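PDB 3W5M: alpha-L-rhamnosidase from Streptomyces avermitilis, which releases terminal alpha-L-rhamnose from citrus flavonoid glycosides and gum arabic by hydrolysis, and binds L-rhamnose through a calcium-dependent carbohydrate-binding module. Local coordinates for residues 179-183 with 194-199; 183-188 with 268-272. All coordinates share one frame; numbering follows the deposited sequence.

Both contacts belong to the carbohydrate-binding module CBM67 and are built on one strand, 181-186, which lies between strands 189-193 and 218-227 in a five-stranded antiparallel sheet of the module's beta-sandwich. Their centres are about 18 Å apart, and Ala183 is common to both. Interaction 1 sits at the start of the strand, where 179-183 leads out of the calcium site and meets the nearby loop 194-199. Interaction 2 takes the rest of the strand and its turn, 183-188, and joins them to the distant loop 268-272. Along the chain the segments alternate; because both contacts use one strand, it connects the calcium- and rhamnose-binding end of the module with the loop 268-272, late in the module.

Interaction 1: residues 179-183 with 194-199. With CA (calcium ion), chain B.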
ATOM      1  N   ASP A 179     -14.679  32.471  -7.103  1.00 22.28           N
ATOM      2  CA  ASP A 179     -13.674  32.721  -8.117  1.00 21.89           C
ATOM      3  C   ASP A 179     -13.229  34.186  -7.908  1.00 22.54           C
ATOM      4  O   ASP A 179     -13.926  35.095  -8.367  1.00 24.77           O
ATOM      5  CB  ASP A 179     -14.357  32.562  -9.484  1.00 22.48           C
ATOM      6  CG  ASP A 179     -13.379  32.713 -10.658  1.00 23.97           C
ATOM      7  OD1 ASP A 179     -12.315  33.294 -10.449  1.00 25.30           O
ATOM      8  OD2 ASP A 179     -13.704  32.296 -11.780  1.00 23.70           O
ATOM      9  N   ASN A 180     -12.097  34.469  -7.239  1.00 22.25           N
ATOM     10  CA  ASN A 180     -11.093  33.491  -6.805  1.00 24.17           C
ATOM     11  C   ASN A 180     -10.984  33.229  -5.321  1.00 24.59           C
ATOM     12  O   ASN A 180     -10.670  32.103  -4.923  1.00 23.76           O
ATOM     13  CB  ASN A 180      -9.710  33.919  -7.315  1.00 26.54           C
ATOM     14  CG  ASN A 180      -9.631  33.845  -8.816  1.00 28.57           C
ATOM     15  OD1 ASN A 180      -9.794  34.855  -9.511  1.00 30.18           O
ATOM     16  ND2 ASN A 180      -9.467  32.626  -9.335  1.00 29.69           N
ATOM     17  N   VAL A 181     -11.215  34.253  -4.502  1.00 23.23           N
ATOM     18  CA  VAL A 181     -11.096  34.073  -3.041  1.00 24.52           C
ATOM     19  C   VAL A 181     -12.162  34.854  -2.284  1.00 24.59           C
ATOM     20  O   VAL A 181     -12.782  35.779  -2.841  1.00 24.51           O
ATOM     21  CB  VAL A 181      -9.708  34.506  -2.489  1.00 27.64           C
ATOM     22  CG1 VAL A 181      -8.592  33.605  -3.010  1.00 27.98           C
ATOM     23  CG2 VAL A 181      -9.417  35.979  -2.778  1.00 26.99           C
ATOM     24  N   TYR A 182     -12.348  34.510  -1.008  1.00 24.73           N
ATOM     25  CA  TYR A 182     -13.372  35.152  -0.186  1.00 24.09           C
ATOM     26  C   TYR A 182     -12.920  35.270   1.274  1.00 24.88           C
ATOM     27  O   TYR A 182     -12.005  34.563   1.706  1.00 27.11           O
ATOM     28  CB  TYR A 182     -14.699  34.396  -0.277  1.00 24.84           C
ATOM     29  CG  TYR A 182     -14.609  32.981   0.241  1.00 25.12           C
ATOM     30  CD1 TYR A 182     -14.694  32.714   1.603  1.00 24.28           C
ATOM     31  CD2 TYR A 182     -14.404  31.910  -0.628  1.00 25.99           C
ATOM     32  CE1 TYR A 182     -14.583  31.420   2.091  1.00 26.86           C
ATOM     33  CE2 TYR A 182     -14.303  30.609  -0.151  1.00 27.66           C
ATOM     34  CZ  TYR A 182     -14.399  30.372   1.215  1.00 26.59           C
ATOM     35  OH  TYR A 182     -14.281  29.088   1.691  1.00 28.34           O
ATOM     36  N   ALA A 183     -13.553  36.180   2.016  1.00 24.22           N
ATOM     37  CA  ALA A 183     -13.469  36.199   3.484  1.00 22.42           C
ATOM     38  C   ALA A 183     -14.879  36.524   3.979  1.00 23.44           C
ATOM     39  O   ALA A 183     -15.442  37.557   3.623  1.00 23.04           O
ATOM     40  CB  ALA A 183     -12.471  37.243   3.960  1.00 24.17           C
ATOM     41  N   THR A 194     -10.390  32.172   2.184  1.00 33.13           N
ATOM     42  CA  THR A 194      -9.363  31.587   1.321  1.00 34.90           C
ATOM     43  C   THR A 194      -8.408  32.695   0.913  1.00 37.09           C
ATOM     44  O   THR A 194      -8.763  33.878   0.977  1.00 36.07           O
ATOM     45  CB  THR A 194      -9.952  30.873   0.089  1.00 34.83           C
ATOM     46  OG1 THR A 194     -10.919  31.716  -0.558  1.00 31.05           O
ATOM     47  CG2 THR A 194     -10.642  29.599   0.517  1.00 31.15           C
ATOM     48  N   ASP A 195      -7.183  32.338   0.527  1.00 43.47           N
ATOM     49  CA  ASP A 195      -6.140  33.364   0.316  1.00 52.40           C
ATOM     50  C   ASP A 195      -5.607  33.385  -1.120  1.00 52.53           C
ATOM     51  O   ASP A 195      -5.397  32.324  -1.720  1.00 50.12           O
ATOM     52  CB  ASP A 195      -5.004  33.203   1.339  1.00 53.99           C
ATOM     53  CG  ASP A 195      -5.497  33.335   2.785  1.00 59.93           C
ATOM     54  OD1 ASP A 195      -5.872  34.453   3.211  1.00 60.58           O
ATOM     55  OD2 ASP A 195      -5.519  32.309   3.501  1.00 66.44           O
ATOM     56  N   LEU A 196      -5.412  34.593  -1.661  1.00 56.49           N
ATOM     57  CA  LEU A 196      -5.017  34.770  -3.070  1.00 61.83           C
ATOM     58  C   LEU A 196      -3.742  34.021  -3.444  1.00 64.51           C
ATOM     59  O   LEU A 196      -3.692  33.362  -4.489  1.00 62.96           O
ATOM     60  CB  LEU A 196      -4.905  36.258  -3.458  1.00 63.65           C
ATOM     61  CG  LEU A 196      -6.090  36.947  -4.164  1.00 64.82           C
ATOM     62  CD1 LEU A 196      -5.738  38.371  -4.580  1.00 61.56           C
ATOM     63  CD2 LEU A 196      -6.577  36.148  -5.371  1.00 64.48           C
ATOM     64  N   GLU A 197      -2.728  34.116  -2.584  1.00 68.60           N
ATOM     65  CA  GLU A 197      -1.453  33.415  -2.799  1.00 73.67           C
ATOM     66  C   GLU A 197      -1.589  31.883  -2.838  1.00 72.37           C
ATOM     67  O   GLU A 197      -0.887  31.216  -3.606  1.00 75.68           O
ATOM     68  CB  GLU A 197      -0.352  33.877  -1.811  1.00 76.87           C
ATOM     69  CG  GLU A 197      -0.822  34.529  -0.507  1.00 79.07           C
ATOM     70  CD  GLU A 197      -1.120  33.539   0.615  1.00 82.54           C
ATOM     71  OE1 GLU A 197      -1.024  32.309   0.403  1.00 83.34           O
ATOM     72  OE2 GLU A 197      -1.454  33.997   1.729  1.00 85.59           O
ATOM     73  N   ALA A 198      -2.505  31.334  -2.040  1.00 64.06           N
ATOM     74  CA  ALA A 198      -2.685  29.887  -1.953  1.00 59.42           C
ATOM     75  C   ALA A 198      -3.695  29.339  -2.971  1.00 58.83           C
ATOM     76  O   ALA A 198      -3.827  28.119  -3.121  1.00 58.91           O
ATOM     77  CB  ALA A 198      -3.066  29.482  -0.533  1.00 57.48           C
ATOM     78  N   ASP A 199      -4.394  30.226  -3.678  1.00 57.95           N
ATOM     79  CA  ASP A 199      -5.440  29.794  -4.612  1.00 57.88           C
ATOM     80  C   ASP A 199      -4.903  29.078  -5.844  1.00 57.58           C
ATOM     81  O   ASP A 199      -4.044  29.594  -6.559  1.00 56.19           O
ATOM     82  CB  ASP A 199      -6.344  30.964  -5.055  1.00 60.45           C
ATOM     83  CG  ASP A 199      -7.385  30.544  -6.117  1.00 60.92           C
ATOM     84  OD1 ASP A 199      -8.056  29.511  -5.924  1.00 60.59           O
ATOM     85  OD2 ASP A 199      -7.532  31.241  -7.148  1.00 60.08           O
TER
HETATM   86 CA    CA B1201     -11.133  34.836 -11.770  1.00 31.07          CA
HETATM   87  O   HOH W   1     -11.632  32.827 -13.388  1.00 34.16           O
HETATM   88  O   HOH W   2     -10.586  30.275  -7.143  1.00 30.83           O
HETATM   89  O   HOH W   3     -11.582  30.386  -2.867  1.00 33.99           O
HETATM   90  O   HOH W   4      -9.210  33.195 -12.342  1.00 44.18           O
HETATM   91  O   HOH W   5     -10.089  35.717 -13.762  1.00 28.78           O
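Tyr182 and Thr194 meet through two bonds: Thr194 N gives a nearly straight bond to Tyr182 O (2.9 Å), and Tyr182 N donates a hydrogen bond to Thr194 OG1 (3.2 Å). With chi1 at 48°, OG1 is tucked between the backbone N and carbonyl carbon of Thr194, turned back to the strand. The same oxygen lies over one face of the Tyr182 ring, toward its rim. A water donates to Asn180 O (2.8 Å) and lies 2.7 Å from Thr194 OG1. Val181 CG2 meets Leu196 CG at 3.7 Å, the side chains crossing at about a right angle, and Val181 CG1 rests on the backbone between Asp195 and Leu196. Asn180 ND2 makes a weak bond to Asp199 OD2 (3.2 Å), with amide and carboxylate planes 53° apart; Asp199 OD1 is held by Gly202 N. Calcium is bound by Asp179 OD1 (2.4 Å) and Asn180 OD1 (2.6 Å), together with Asn228, Pro233 and three waters. The Asn180 amide shares its oxygen between calcium and Ala229 N, while its nitrogen serves a calcium-bound water and, weakly, Asp199; calcium would probably make its N-H groups better donors. Weak bond and bridging water together tie the loop to Asn180, a rhamnose- and calcium-binding residue.

Interaction 2: residues 183-188 with 268-272; sequences AVSVDG and WREPD
Arg269 reaches along strand 181-186 to Ser185 and Ala183, and its guanidinium supplies the direct hydrogen bonds of the contact. NH1 bonds Ser185 OG at 2.9 Å with an N-H...O angle of 163°, and NH2 bonds Ala183 O at 3.2 Å; a weak second bond runs from NH1 to the same carbonyl. Both acceptors lie at the guanidinium edge, in its plane, although NH2 stands above the plane of the Ala183 carbonyl. The arginine chain is extended from CG to NE, which carries the group past Ser185 to Ala183. Water mediates a second link: one molecule accepts from Ser185 OG (2.8 Å) and Gly188 N (2.9 Å) and donates to Arg269 O (2.8 Å). Ser185 OG thus accepts from NH1 and donates to the water, which bridges Ser185 and the Gly188 N-H to Arg269 O. Van der Waals contacts complete the interface. Ala183 CB touches Arg269 NH2 at 3.5 Å, and Pro271 CG abuts Asp187 OD1 (3.7 Å), whose carboxylate is held by His216 and Thr221. Together these contacts fasten a long loop across the two-residue turn of the beta-hairpin formed by strands 181-186 and 189-193, on the five-stranded sheet of the CBM67 beta-sandwich, a jelly-roll type module.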
ATOM      1  N   ALA A 183     -13.553  36.180   2.016  1.00 24.22           N
ATOM      2  CA  ALA A 183     -13.469  36.199   3.484  1.00 22.42           C
ATOM      3  C   ALA A 183     -14.879  36.524   3.979  1.00 23.44           C
ATOM      4  O   ALA A 183     -15.442  37.557   3.623  1.00 23.04           O
ATOM      5  CB  ALA A 183     -12.471  37.243   3.960  1.00 24.17           C
ATOM      6  N   VAL A 184     -15.469  35.611   4.736  1.00 21.38           N
ATOM      7  CA  VAL A 184     -16.848  35.771   5.168  1.00 21.97           C
ATOM      8  C   VAL A 184     -16.932  35.889   6.699  1.00 24.38           C
ATOM      9  O   VAL A 184     -16.165  35.227   7.428  1.00 24.38           O
ATOM     10  CB  VAL A 184     -17.755  34.645   4.598  1.00 22.93           C
ATOM     11  CG1 VAL A 184     -17.167  33.261   4.888  1.00 25.44           C
ATOM     12  CG2 VAL A 184     -19.170  34.778   5.122  1.00 24.00           C
ATOM     13  N   SER A 185     -17.836  36.756   7.147  1.00 22.89           N
ATOM     14  CA  SER A 185     -18.101  37.002   8.569  1.00 24.56           C
ATOM     15  C   SER A 185     -19.586  36.954   8.894  1.00 25.26           C
ATOM     16  O   SER A 185     -20.437  37.209   8.034  1.00 24.10           O
ATOM     17  CB  SER A 185     -17.495  38.342   8.991  1.00 23.05           C
ATOM     18  OG  SER A 185     -18.117  39.428   8.320  1.00 25.96           O
ATOM     19  N   VAL A 186     -19.892  36.633  10.153  1.00 26.05           N
ATOM     20  CA  VAL A 186     -21.220  36.782  10.707  1.00 28.24           C
ATOM     21  C   VAL A 186     -21.187  37.718  11.931  1.00 31.97           C
ATOM     22  O   VAL A 186     -20.373  37.521  12.839  1.00 32.95           O
ATOM     23  CB  VAL A 186     -21.826  35.426  11.134  1.00 30.02           C
ATOM     24  CG1 VAL A 186     -23.277  35.637  11.549  1.00 30.31           C
ATOM     25  CG2 VAL A 186     -21.745  34.404   9.998  1.00 29.30           C
ATOM     26  N   ASP A 187     -22.068  38.723  11.927  1.00 33.63           N
ATOM     27  CA  ASP A 187     -22.149  39.788  12.950  1.00 35.80           C
ATOM     28  C   ASP A 187     -20.785  40.385  13.312  1.00 36.08           C
ATOM     29  O   ASP A 187     -20.534  40.752  14.473  1.00 34.93           O
ATOM     30  CB  ASP A 187     -22.909  39.319  14.207  1.00 39.67           C
ATOM     31  CG  ASP A 187     -24.452  39.346  14.030  1.00 44.43           C
ATOM     32  OD1 ASP A 187     -24.976  39.782  12.968  1.00 39.43           O
ATOM     33  OD2 ASP A 187     -25.149  38.923  14.977  1.00 45.61           O
ATOM     34  N   GLY A 188     -19.918  40.490  12.308  1.00 31.68           N
ATOM     35  CA  GLY A 188     -18.573  41.035  12.488  1.00 30.93           C
ATOM     36  C   GLY A 188     -17.478  40.018  12.796  1.00 28.91           C
ATOM     37  O   GLY A 188     -16.299  40.366  12.819  1.00 32.44           O
ATOM     38  N   TRP A 268     -17.587  47.897   8.389  1.00 26.08           N
ATOM     39  CA  TRP A 268     -18.432  47.431   7.269  1.00 24.03           C
ATOM     40  C   TRP A 268     -18.925  46.011   7.429  1.00 25.01           C
ATOM     41  O   TRP A 268     -19.856  45.601   6.718  1.00 25.82           O
ATOM     42  CB  TRP A 268     -17.730  47.585   5.901  1.00 23.07           C
ATOM     43  CG  TRP A 268     -16.669  46.561   5.657  1.00 24.70           C
ATOM     44  CD1 TRP A 268     -15.361  46.648   6.029  1.00 25.66           C
ATOM     45  CD2 TRP A 268     -16.809  45.298   4.966  1.00 25.06           C
ATOM     46  NE1 TRP A 268     -14.683  45.531   5.622  1.00 25.68           N
ATOM     47  CE2 TRP A 268     -15.547  44.675   4.991  1.00 24.29           C
ATOM     48  CE3 TRP A 268     -17.887  44.624   4.367  1.00 24.23           C
ATOM     49  CZ2 TRP A 268     -15.306  43.420   4.410  1.00 26.78           C
ATOM     50  CZ3 TRP A 268     -17.649  43.340   3.798  1.00 25.70           C
ATOM     51  CH2 TRP A 268     -16.368  42.770   3.822  1.00 23.94           C
ATOM     52  N   ARG A 269     -18.292  45.236   8.318  1.00 24.06           N
ATOM     53  CA  ARG A 269     -18.779  43.880   8.597  1.00 23.75           C
ATOM     54  C   ARG A 269     -19.837  43.868   9.710  1.00 25.45           C
ATOM     55  O   ARG A 269     -20.471  42.847   9.944  1.00 26.70           O
ATOM     56  CB  ARG A 269     -17.638  42.917   8.916  1.00 23.84           C
ATOM     57  CG  ARG A 269     -16.603  42.766   7.793  1.00 24.85           C
ATOM     58  CD  ARG A 269     -15.587  41.682   8.101  1.00 26.00           C
ATOM     59  NE  ARG A 269     -14.761  41.338   6.936  1.00 28.00           N
ATOM     60  CZ  ARG A 269     -15.009  40.329   6.073  1.00 30.67           C
ATOM     61  NH1 ARG A 269     -16.070  39.548   6.201  1.00 26.51           N
ATOM     62  NH2 ARG A 269     -14.190  40.107   5.051  1.00 31.47           N
ATOM     63  N   GLU A 270     -20.035  45.005  10.376  1.00 27.10           N
ATOM     64  CA  GLU A 270     -20.903  45.029  11.581  1.00 29.77           C
ATOM     65  C   GLU A 270     -22.369  45.231  11.266  1.00 28.74           C
ATOM     66  O   GLU A 270     -22.712  45.837  10.232  1.00 28.28           O
ATOM     67  CB  GLU A 270     -20.482  46.128  12.573  1.00 32.52           C
ATOM     68  CG  GLU A 270     -19.011  46.181  12.918  1.00 37.50           C
ATOM     69  CD  GLU A 270     -18.540  45.027  13.779  1.00 42.25           C
ATOM     70  OE1 GLU A 270     -19.381  44.267  14.297  1.00 48.94           O
ATOM     71  OE2 GLU A 270     -17.312  44.877  13.926  1.00 44.21           O
ATOM     72  N   PRO A 271     -23.252  44.766  12.170  1.00 29.58           N
ATOM     73  CA  PRO A 271     -24.676  44.945  11.948  1.00 30.62           C
ATOM     74  C   PRO A 271     -25.130  46.364  11.592  1.00 33.34           C
ATOM     75  O   PRO A 271     -25.949  46.511  10.678  1.00 35.90           O
ATOM     76  CB  PRO A 271     -25.293  44.484  13.269  1.00 30.34           C
ATOM     77  CG  PRO A 271     -24.371  43.403  13.720  1.00 30.84           C
ATOM     78  CD  PRO A 271     -22.988  43.843  13.300  1.00 29.92           C
ATOM     79  N   ASP A 272     -24.618  47.389  12.276  1.00 31.06           N
ATOM     80  CA  ASP A 272     -25.227  48.727  12.146  1.00 36.83           C
ATOM     81  C   ASP A 272     -24.578  49.668  11.124  1.00 35.41           C
ATOM     82  O   ASP A 272     -24.860  50.873  11.098  1.00 41.78           O
ATOM     83  CB  ASP A 272     -25.370  49.401  13.521  1.00 38.98           C
ATOM     84  CG  ASP A 272     -26.539  48.835  14.331  1.00 45.25           C
ATOM     85  OD1 ASP A 272     -27.450  48.226  13.721  1.00 44.86           O
ATOM     86  OD2 ASP A 272     -26.548  49.011  15.579  1.00 47.06           O
TER
HETATM   87  O   HOH W   6     -20.579  40.104   9.491  1.00 23.16           O